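Local coordinates for protein V-type ATP synthase alpha chain (Nanoarchaeum equitans Kin4-M, PDB 5BN3) that forms subunit A of an archaeal V-type ATPase, a P-loop protein of the alpha/beta family whose nucleotide-binding domain holds ADP, at residues L194-P199 with W427-K432; T322-E327 with A378-G383; R511-Y516 with E539-L544. All coordinates share one frame; numbering follows the deposited sequence.

Contact 1. Residues L194-P199 with W427-K432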
loop_
_atom_site.group_PDB
_atom_site.type_symbol
_atom_site.label_atom_id
_atom_site.label_comp_id
_atom_site.label_asym_id
_atom_site.label_seq_id
_atom_site.Cartn_x
_atom_site.Cartn_y
_atom_site.Cartn_z
ATOM N N LEU A 194 20.283 -38.853 -6.753
ATOM C CA LEU A 194 19.539 -40.085 -6.516
ATOM C C LEU A 194 18.108 -39.766 -6.108
ATOM O O LEU A 194 17.808 -38.645 -5.692
ATOM C CB LEU A 194 20.213 -40.926 -5.428
ATOM C CG LEU A 194 21.618 -41.464 -5.707
ATOM C CD1 LEU A 194 22.121 -42.308 -4.541
ATOM C CD2 LEU A 194 21.632 -42.267 -6.991
ATOM N N ASP A 195 17.223 -40.749 -6.235
ATOM C CA ASP A 195 15.848 -40.586 -5.789
ATOM C C ASP A 195 15.796 -40.548 -4.272
ATOM O O ASP A 195 16.675 -41.095 -3.600
ATOM C CB ASP A 195 14.977 -41.735 -6.299
ATOM C CG ASP A 195 14.813 -41.718 -7.805
ATOM O OD1 ASP A 195 15.008 -40.645 -8.414
ATOM O OD2 ASP A 195 14.483 -42.779 -8.378
ATOM N N TYR A 196 14.772 -39.897 -3.734
ATOM C CA TYR A 196 14.521 -39.964 -2.303
ATOM C C TYR A 196 14.248 -41.414 -1.934
ATOM O O TYR A 196 13.840 -42.214 -2.777
ATOM C CB TYR A 196 13.356 -39.060 -1.915
ATOM C CG TYR A 196 13.683 -37.596 -2.059
ATOM C CD1 TYR A 196 14.907 -37.098 -1.636
ATOM C CD2 TYR A 196 12.779 -36.715 -2.633
ATOM C CE1 TYR A 196 15.216 -35.760 -1.767
ATOM C CE2 TYR A 196 13.082 -35.375 -2.770
ATOM C CZ TYR A 196 14.304 -34.905 -2.335
ATOM O OH TYR A 196 14.618 -33.573 -2.465
ATOM N N ASN A 197 14.471 -41.746 -0.671
ATOM C CA ASN A 197 14.623 -43.130 -0.272
ATOM C C ASN A 197 14.039 -43.365 1.108
ATOM O O ASN A 197 13.387 -44.377 1.372
ATOM C CB ASN A 197 16.122 -43.436 -0.245
ATOM C CG ASN A 197 16.425 -44.875 0.087
ATOM O OD1 ASN A 197 15.595 -45.761 -0.112
ATOM N ND2 ASN A 197 17.630 -45.120 0.586
ATOM N N TYR A 198 14.263 -42.390 1.977
ATOM C CA TYR A 198 14.148 -42.591 3.407
ATOM C C TYR A 198 13.774 -41.271 4.065
ATOM O O TYR A 198 14.301 -40.220 3.696
ATOM C CB TYR A 198 15.510 -43.054 3.915
ATOM C CG TYR A 198 15.499 -43.808 5.215
ATOM C CD1 TYR A 198 15.331 -45.185 5.238
ATOM C CD2 TYR A 198 15.691 -43.150 6.419
ATOM C CE1 TYR A 198 15.338 -45.883 6.427
ATOM C CE2 TYR A 198 15.699 -43.837 7.613
ATOM C CZ TYR A 198 15.522 -45.203 7.612
ATOM O OH TYR A 198 15.531 -45.888 8.804
ATOM N N PRO A 199 12.861 -41.316 5.045
ATOM C CA PRO A 199 12.419 -40.077 5.692
ATOM C C PRO A 199 13.519 -39.439 6.534
ATOM O O PRO A 199 14.395 -40.144 7.037
ATOM C CB PRO A 199 11.273 -40.544 6.597
ATOM C CG PRO A 199 11.560 -41.987 6.858
ATOM C CD PRO A 199 12.184 -42.506 5.593
ATOM N N TRP A 427 5.826 -36.561 0.894
ATOM C CA TRP A 427 5.171 -37.678 1.569
ATOM C C TRP A 427 5.172 -38.950 0.722
ATOM O O TRP A 427 5.261 -40.055 1.259
ATOM C CB TRP A 427 3.736 -37.322 1.964
ATOM C CG TRP A 427 2.978 -38.489 2.536
ATOM C CD1 TRP A 427 1.944 -39.166 1.953
ATOM C CD2 TRP A 427 3.213 -39.127 3.797
ATOM N NE1 TRP A 427 1.515 -40.177 2.781
ATOM C CE2 TRP A 427 2.279 -40.175 3.918
ATOM C CE3 TRP A 427 4.121 -38.910 4.837
ATOM C CZ2 TRP A 427 2.230 -41.004 5.040
ATOM C CZ3 TRP A 427 4.070 -39.730 5.947
ATOM C CH2 TRP A 427 3.132 -40.765 6.041
ATOM N N GLU A 428 5.079 -38.797 -0.596
ATOM C CA GLU A 428 5.037 -39.953 -1.495
ATOM C C GLU A 428 6.330 -40.769 -1.477
ATOM O O GLU A 428 6.329 -41.950 -1.829
ATOM C CB GLU A 428 4.698 -39.522 -2.929
ATOM C CG GLU A 428 5.716 -38.596 -3.581
ATOM C CD GLU A 428 5.367 -38.266 -5.023
ATOM O OE1 GLU A 428 5.519 -39.152 -5.891
ATOM O OE2 GLU A 428 4.937 -37.123 -5.289
ATOM N N PHE A 429 7.425 -40.144 -1.056
ATOM C CA PHE A 429 8.726 -40.806 -1.041
ATOM C C PHE A 429 9.045 -41.466 0.300
ATOM O O PHE A 429 9.961 -42.287 0.390
ATOM C CB PHE A 429 9.839 -39.814 -1.398
ATOM C CG PHE A 429 9.652 -39.132 -2.726
ATOM C CD1 PHE A 429 9.823 -39.831 -3.913
ATOM C CD2 PHE A 429 9.333 -37.784 -2.788
ATOM C CE1 PHE A 429 9.660 -39.201 -5.135
ATOM C CE2 PHE A 429 9.170 -37.149 -4.008
ATOM C CZ PHE A 429 9.334 -37.858 -5.182
ATOM N N VAL A 430 8.294 -41.108 1.339
ATOM C CA VAL A 430 8.584 -41.597 2.686
ATOM C C VAL A 430 7.471 -42.474 3.260
ATOM O O VAL A 430 7.673 -43.160 4.264
ATOM C CB VAL A 430 8.876 -40.434 3.666
ATOM C CG1 VAL A 430 9.911 -39.496 3.077
ATOM C CG2 VAL A 430 7.600 -39.670 3.986
ATOM N N LYS A 431 6.302 -42.450 2.624
ATOM C CA LYS A 431 5.170 -43.246 3.092
ATOM C C LYS A 431 5.475 -44.738 3.010
ATOM O O LYS A 431 4.938 -45.531 3.787
ATOM C CB LYS A 431 3.894 -42.917 2.308
ATOM C CG LYS A 431 3.923 -43.303 0.833
ATOM C CD LYS A 431 2.546 -43.117 0.199
ATOM C CE LYS A 431 2.581 -43.337 -1.309
ATOM N NZ LYS A 431 1.263 -43.044 -1.945
ATOM N N LYS A 432 6.341 -45.106 2.068
ATOM C CA LYS A 432 6.808 -46.480 1.927
ATOM C C LYS A 432 7.388 -46.958 3.247
ATOM O O LYS A 432 6.993 -47.997 3.770
ATOM C CB LYS A 432 7.902 -46.561 0.863
ATOM C CG LYS A 432 7.839 -45.490 -0.212
ATOM C CD LYS A 432 9.230 -45.255 -0.787
ATOM C CE LYS A 432 9.197 -44.345 -2.003
ATOM N NZ LYS A 432 10.573 -44.008 -2.469
#

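Contact 2. Residues T322-E327 with A378-G383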
loop_
_atom_site.group_PDB
_atom_site.type_symbol
_atom_site.label_atom_id
_atom_site.label_comp_id
_atom_site.label_asym_id
_atom_site.label_seq_id
_atom_site.Cartn_x
_atom_site.Cartn_y
_atom_site.Cartn_z
ATOM N N THR A 322 17.772 -17.106 7.098
ATOM C CA THR A 322 18.073 -16.736 5.712
ATOM C C THR A 322 17.666 -15.309 5.348
ATOM O O THR A 322 18.192 -14.730 4.401
ATOM C CB THR A 322 17.441 -17.718 4.704
ATOM O OG1 THR A 322 16.014 -17.695 4.836
ATOM C CG2 THR A 322 17.954 -19.124 4.947
ATOM N N SER A 323 16.726 -14.747 6.098
ATOM C CA SER A 323 16.319 -13.362 5.894
ATOM C C SER A 323 17.461 -12.370 6.139
ATOM O O SER A 323 17.502 -11.301 5.532
ATOM C CB SER A 323 15.129 -13.019 6.792
ATOM O OG SER A 323 14.036 -13.875 6.521
ATOM N N ARG A 324 18.386 -12.728 7.025
ATOM C CA ARG A 324 19.511 -11.852 7.351
ATOM C C ARG A 324 20.509 -11.816 6.198
ATOM O O ARG A 324 21.149 -10.795 5.946
ATOM C CB ARG A 324 20.201 -12.316 8.638
ATOM C CG ARG A 324 19.252 -12.533 9.812
ATOM C CD ARG A 324 18.369 -11.324 10.047
ATOM N NE ARG A 324 17.350 -11.600 11.055
ATOM C CZ ARG A 324 16.139 -11.054 11.065
ATOM N NH1 ARG A 324 15.787 -10.197 10.117
ATOM N NH2 ARG A 324 15.280 -11.370 12.023
ATOM N N TRP A 325 20.634 -12.946 5.509
ATOM C CA TRP A 325 21.448 -13.048 4.303
ATOM C C TRP A 325 20.816 -12.195 3.209
ATOM O O TRP A 325 21.510 -11.486 2.481
ATOM C CB TRP A 325 21.548 -14.520 3.869
ATOM C CG TRP A 325 22.124 -14.761 2.490
ATOM C CD1 TRP A 325 23.030 -13.984 1.824
ATOM C CD2 TRP A 325 21.816 -15.856 1.614
ATOM N NE1 TRP A 325 23.304 -14.530 0.592
ATOM C CE2 TRP A 325 22.574 -15.680 0.440
ATOM C CE3 TRP A 325 20.977 -16.970 1.712
ATOM C CZ2 TRP A 325 22.514 -16.574 -0.631
ATOM C CZ3 TRP A 325 20.920 -17.858 0.650
ATOM C CH2 TRP A 325 21.683 -17.655 -0.505
ATOM N N ALA A 326 19.493 -12.249 3.113
ATOM C CA ALA A 326 18.769 -11.420 2.158
ATOM C C ALA A 326 18.982 -9.933 2.432
ATOM O O ALA A 326 19.106 -9.139 1.497
ATOM C CB ALA A 326 17.293 -11.759 2.175
ATOM N N GLU A 327 19.024 -9.557 3.708
ATOM C CA GLU A 327 19.289 -8.167 4.082
ATOM C C GLU A 327 20.681 -7.735 3.630
ATOM O O GLU A 327 20.880 -6.599 3.201
ATOM C CB GLU A 327 19.167 -7.971 5.596
ATOM C CG GLU A 327 19.500 -6.549 6.050
ATOM C CD GLU A 327 19.712 -6.428 7.548
ATOM O OE1 GLU A 327 19.523 -7.434 8.263
ATOM O OE2 GLU A 327 20.073 -5.321 8.015
ATOM N N ALA A 378 15.402 -21.259 8.073
ATOM C CA ALA A 378 14.469 -20.406 8.800
ATOM C C ALA A 378 14.305 -19.080 8.059
ATOM O O ALA A 378 15.254 -18.574 7.455
ATOM C CB ALA A 378 14.959 -20.167 10.211
ATOM N N VAL A 379 13.096 -18.528 8.089
ATOM C CA VAL A 379 12.822 -17.248 7.443
ATOM C C VAL A 379 12.153 -16.315 8.445
ATOM O O VAL A 379 11.313 -16.750 9.231
ATOM C CB VAL A 379 11.908 -17.415 6.209
ATOM C CG1 VAL A 379 11.842 -16.116 5.417
ATOM C CG2 VAL A 379 12.407 -18.532 5.320
ATOM N N SER A 380 12.527 -15.040 8.419
ATOM C CA SER A 380 12.008 -14.071 9.378
ATOM C C SER A 380 11.228 -12.953 8.693
ATOM O O SER A 380 11.715 -11.827 8.599
ATOM C CB SER A 380 13.151 -13.464 10.189
ATOM O OG SER A 380 13.985 -14.464 10.738
ATOM N N PRO A 381 10.005 -13.255 8.230
ATOM C CA PRO A 381 9.197 -12.270 7.500
ATOM C C PRO A 381 8.830 -11.066 8.360
ATOM O O PRO A 381 8.396 -11.233 9.503
ATOM C CB PRO A 381 7.933 -13.056 7.135
ATOM C CG PRO A 381 7.842 -14.127 8.170
ATOM C CD PRO A 381 9.267 -14.512 8.452
ATOM N N PRO A 382 9.012 -9.857 7.815
ATOM C CA PRO A 382 8.674 -8.631 8.544
ATOM C C PRO A 382 7.197 -8.625 8.920
ATOM O O PRO A 382 6.351 -8.833 8.047
ATOM C CB PRO A 382 8.956 -7.528 7.521
ATOM C CG PRO A 382 9.958 -8.123 6.584
ATOM C CD PRO A 382 9.598 -9.576 6.491
ATOM N N GLY A 383 6.895 -8.419 10.199
ATOM C CA GLY A 383 5.519 -8.372 10.665
ATOM C C GLY A 383 4.772 -9.691 10.567
ATOM O O GLY A 383 3.551 -9.729 10.732
HETATM O O HOH W 1 12.234 -12.309 5.216
HETATM O O HOH W 2 12.957 -9.585 9.648
#

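Contact 3. Residues R511-Y516 with E539-L544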
loop_
_atom_site.group_PDB
_atom_site.type_symbol
_atom_site.label_atom_id
_atom_site.label_comp_id
_atom_site.label_asym_id
_atom_site.label_seq_id
_atom_site.Cartn_x
_atom_site.Cartn_y
_atom_site.Cartn_z
ATOM N N ARG A 511 -1.358 -44.573 18.092
ATOM C CA ARG A 511 -2.166 -45.779 18.256
ATOM C C ARG A 511 -3.162 -45.685 19.407
ATOM O O ARG A 511 -4.307 -46.109 19.272
ATOM C CB ARG A 511 -1.263 -47.005 18.429
ATOM C CG ARG A 511 -0.662 -47.506 17.126
ATOM C CD ARG A 511 0.305 -48.654 17.353
ATOM N NE ARG A 511 0.790 -49.200 16.089
ATOM C CZ ARG A 511 1.937 -49.855 15.943
ATOM N NH1 ARG A 511 2.732 -50.045 16.987
ATOM N NH2 ARG A 511 2.291 -50.313 14.752
ATOM N N ILE A 512 -2.731 -45.122 20.532
ATOM C CA ILE A 512 -3.608 -44.990 21.693
ATOM C C ILE A 512 -4.670 -43.904 21.487
ATOM O O ILE A 512 -5.802 -44.038 21.957
ATOM C CB ILE A 512 -2.805 -44.766 23.000
ATOM C CG1 ILE A 512 -3.724 -44.828 24.221
ATOM C CG2 ILE A 512 -2.051 -43.445 22.963
ATOM C CD1 ILE A 512 -4.470 -46.134 24.351
ATOM N N ILE A 513 -4.309 -42.844 20.770
ATOM C CA ILE A 513 -5.264 -41.799 20.413
ATOM C C ILE A 513 -6.313 -42.362 19.453
ATOM O O ILE A 513 -7.511 -42.128 19.619
ATOM C CB ILE A 513 -4.560 -40.583 19.760
ATOM C CG1 ILE A 513 -3.740 -39.815 20.799
ATOM C CG2 ILE A 513 -5.574 -39.647 19.131
ATOM C CD1 ILE A 513 -2.925 -38.676 20.212
ATOM N N HIS A 514 -5.852 -43.108 18.455
ATOM C CA HIS A 514 -6.743 -43.750 17.495
ATOM C C HIS A 514 -7.656 -44.762 18.179
ATOM O O HIS A 514 -8.837 -44.871 17.845
ATOM C CB HIS A 514 -5.936 -44.440 16.396
ATOM C CG HIS A 514 -6.761 -45.293 15.485
ATOM N ND1 HIS A 514 -7.765 -44.779 14.692
ATOM C CD2 HIS A 514 -6.733 -46.624 15.240
ATOM C CE1 HIS A 514 -8.318 -45.758 13.998
ATOM N NE2 HIS A 514 -7.712 -46.888 14.312
ATOM N N LYS A 515 -7.101 -45.505 19.133
ATOM C CA LYS A 515 -7.857 -46.509 19.873
ATOM C C LYS A 515 -8.932 -45.858 20.738
ATOM O O LYS A 515 -10.042 -46.375 20.858
ATOM C CB LYS A 515 -6.914 -47.357 20.734
ATOM C CG LYS A 515 -7.584 -48.527 21.441
ATOM C CD LYS A 515 -6.589 -49.311 22.293
ATOM C CE LYS A 515 -5.601 -50.103 21.447
ATOM N NZ LYS A 515 -6.213 -51.315 20.832
ATOM N N TYR A 516 -8.595 -44.721 21.339
ATOM C CA TYR A 516 -9.561 -43.954 22.114
ATOM C C TYR A 516 -10.670 -43.442 21.204
ATOM O O TYR A 516 -11.841 -43.448 21.574
ATOM C CB TYR A 516 -8.870 -42.780 22.812
ATOM C CG TYR A 516 -9.803 -41.890 23.608
ATOM C CD1 TYR A 516 -10.270 -42.283 24.854
ATOM C CD2 TYR A 516 -10.202 -40.653 23.120
ATOM C CE1 TYR A 516 -11.118 -41.474 25.588
ATOM C CE2 TYR A 516 -11.051 -39.837 23.849
ATOM C CZ TYR A 516 -11.503 -40.254 25.082
ATOM O OH TYR A 516 -12.346 -39.454 25.817
ATOM N N GLU A 539 -7.470 -36.940 29.617
ATOM C CA GLU A 539 -6.460 -36.207 30.372
ATOM C C GLU A 539 -5.220 -37.053 30.667
ATOM O O GLU A 539 -4.123 -36.518 30.824
ATOM C CB GLU A 539 -7.047 -35.644 31.673
ATOM C CG GLU A 539 -8.163 -34.618 31.482
ATOM C CD GLU A 539 -7.680 -33.293 30.903
ATOM O OE1 GLU A 539 -6.468 -33.147 30.635
ATOM O OE2 GLU A 539 -8.521 -32.389 30.717
ATOM N N LYS A 540 -5.396 -38.369 30.740
ATOM C CA LYS A 540 -4.272 -39.278 30.952
ATOM C C LYS A 540 -3.425 -39.407 29.690
ATOM O O LYS A 540 -2.196 -39.454 29.757
ATOM C CB LYS A 540 -4.763 -40.659 31.399
ATOM C CG LYS A 540 -5.467 -40.659 32.745
ATOM C CD LYS A 540 -4.666 -39.876 33.775
ATOM C CE LYS A 540 -5.525 -38.823 34.455
ATOM N NZ LYS A 540 -4.696 -37.764 35.096
ATOM N N ILE A 541 -4.094 -39.466 28.542
ATOM C CA ILE A 541 -3.421 -39.533 27.247
ATOM C C ILE A 541 -2.599 -38.269 26.983
ATOM O O ILE A 541 -1.469 -38.340 26.499
ATOM C CB ILE A 541 -4.441 -39.746 26.102
ATOM C CG1 ILE A 541 -5.154 -41.092 26.266
ATOM C CG2 ILE A 541 -3.762 -39.675 24.744
ATOM C CD1 ILE A 541 -6.162 -41.389 25.174
ATOM N N ILE A 542 -3.176 -37.117 27.315
ATOM C CA ILE A 542 -2.524 -35.824 27.120
ATOM C C ILE A 542 -1.219 -35.695 27.923
ATOM O O ILE A 542 -0.266 -35.053 27.475
ATOM C CB ILE A 542 -3.511 -34.663 27.437
ATOM C CG1 ILE A 542 -4.573 -34.567 26.336
ATOM C CG2 ILE A 542 -2.792 -33.337 27.566
ATOM C CD1 ILE A 542 -5.655 -33.533 26.600
ATOM N N LYS A 543 -1.169 -36.339 29.088
ATOM C CA LYS A 543 0.002 -36.271 29.962
ATOM C C LYS A 543 1.090 -37.286 29.606
ATOM O O LYS A 543 2.188 -37.240 30.162
ATOM C CB LYS A 543 -0.422 -36.462 31.421
ATOM C CG LYS A 543 -1.329 -35.370 31.960
ATOM C CD LYS A 543 -2.001 -35.801 33.258
ATOM C CE LYS A 543 -0.982 -36.214 34.307
ATOM N NZ LYS A 543 -1.634 -36.684 35.561
ATOM N N LEU A 544 0.783 -38.194 28.681
ATOM C CA LEU A 544 1.693 -39.280 28.304
ATOM C C LEU A 544 3.087 -38.816 27.882
ATOM O O LEU A 544 4.091 -39.364 28.337
ATOM C CB LEU A 544 1.082 -40.122 27.180
ATOM C CG LEU A 544 0.085 -41.219 27.552
ATOM C CD1 LEU A 544 -0.549 -41.810 26.307
ATOM C CD2 LEU A 544 0.793 -42.305 28.333
#

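Contact 1. Residues L194-P199 with W427-K432
Y196 and F429 carry this contact. Their rings make a T-shaped (edge-to-face) pair, with the edge of Y196 directed at the face of F429. The centroids are 5.3 Å apart and the planes meet at 70°. The ring atom of Y196 that touches is CD2. It lies over the phenyl face, toward the rim, and Y196 CD2 comes within 3.6 Å of F429 CD2. On the opposite face of F429, E428 CG sits above the ring centre. The phenyl is thus sandwiched between its helix neighbour and the tyrosine. Y196 and F429 also meet at their bases, where Y196 CB is 3.6 Å from F429 CB.

V430 is the third main contributor. Its CG1 branch is anti to the carbonyl carbon (chi1 -50°) and packs against the proline, with V430 CG1 3.7 Å from P199 CA. The two beta carbons, P199 CB and V430 CB, are 3.8 Å apart. P199 also touches Y433 and F434, further along helix 427-437.

K432 runs extended beyond CG past the loop. Its NZ is 3.7 Å from Y196 O, and the two are not hydrogen-bonded. A mild electrostatic attraction is possible.

Segment 194-199 belongs to the loop between strand 192-193 and helix 205-210. D195 O is hydrogen-bonded to R362, and the backbone of Y198 bonds to that of K215. No hydrogen bond joins segments 194-199 and 427-432. The chemistry therefore implies that this part of the loop lies against the helix through dispersion and a ring-edge interaction, while these polar ties bind it to other parts of the chain.

Contact 2. Residues T322-E327 with A378-G383
T322 and A378 meet through two direct hydrogen bonds. A378 O accepts both T322 N, at 2.9 Å with an N-H...O angle of 158°, and the T322 hydroxyl. The second bond, from T322 OG1 to A378 O, is also 2.9 Å long. The two donors approach from opposite faces of the carbonyl plane. OG1 lies between the backbone N and the carbonyl carbon of T322 (chi1 62°), which lets OG1 reach A378 O as well, so T322 holds this oxygen through both N and OG1, one from each face. A third bond runs the other way. S380 N donates to S323 OG over 2.7 Å and is nearly straight, at 165°.

Two waters add to the polar links. One lies 2.7 Å from S323 OG and gives a weak bond to S380 O. The other accepts from R324 NH1 and donates to S380 O, bridging the arginine to the loop.

Van der Waals contacts are few, and they set carbon against polar groups. V379 straddles the two hydroxyl residues, its CG1 near S323 OG and its CG2 3.7 Å from T322 OG1. S380 CB lies over one face of the R324 guanidinium, 3.5 Å from R324 NH2.

The charged end of R324 has its main partner in E252, a salt bridge through NE. It also makes cation-pi contacts with Y256 and Y297 of the NEQ263 chain. S380 OG bonds to S321 OG, and the S380 side chain touches K229.

All the touching residues are buried. The side chain of S380 is about 7 Å from the bound ADP and about 7 Å from a magnesium ion. The arrangement joins helix 322-335 to the end of strand 370-379 and the loop that follows, beside the P-loop, in the parallel-stranded core of a P-loop nucleotide-binding domain.

Contact 3. Residues R511-Y516 with E539-L544
The two backbones come nearest at I513 and I541, whose CA atoms are 7.4 Å apart, and the segments meet mainly through side chains. I541 is the centre of the contact and has by far the most surface buried in it. It reaches the other helix with both branches. CG2 is anti to its backbone N and touches I513, with I541 CG2 3.9 Å from I513 CG1. The longer branch runs out extended (chi2 -179°) and ends at Y516. There I541 CD1 lies 3.9 Å from Y516 CB and 4.0 Å from Y516 CG. The methyl thus rests at the root of the tyrosine. I512 approaches the same methyl more loosely, with I512 CG1 4.3 Å from I541 CD1.

A second, smaller touch lies three residues on from I541. L544 CD1 meets I512 CG2 at 4.0 Å. I512 therefore has a partner for each branch, CG1 facing I541 and CG2 facing L544.

No hydrogen bond or salt bridge crosses between the segments. All five touching residues are buried, and the contact is purely hydrophobic. The polar end of Y516 is satisfied away from it, by a hydrogen bond between Y516 OH and H479 NE2.

Several helices surround the pair. Y516 also packs on M480 and I483 of helix 472-489, and that helix holds E539 through a salt bridge to R482. I513 touches F448 of helix 441-458. I512 and L544 both reach helix 552-562, at I559 and F552 among others. The contact therefore sits within the all-helical C-terminal part of the chain, where helix 503-523 packs on the short helix 537-542, with helices 441-458, 472-489 and 552-562 around them.

Along the chain, contact 1 opens first and closes after contact 2, whose two segments both fall between those of contact 1. Contact 3 follows. Contact 2 lies in the nucleotide-binding domain, at the end of strand 370-379. Contact 1 ties the loop after strand 192-193 (a strand paired with strand 361-364, in the sheet that also holds strand 370-379) to helix 427-437. Contact 3 belongs to the C-terminal helices. Contact centres are about 29 Å apart for 1 and 2 and for 1 and 3, and about 38 Å for 2 and 3. None touches another. Together they sample the nucleotide-binding core, its junction with the C-terminal helices, and the interior of that helical part.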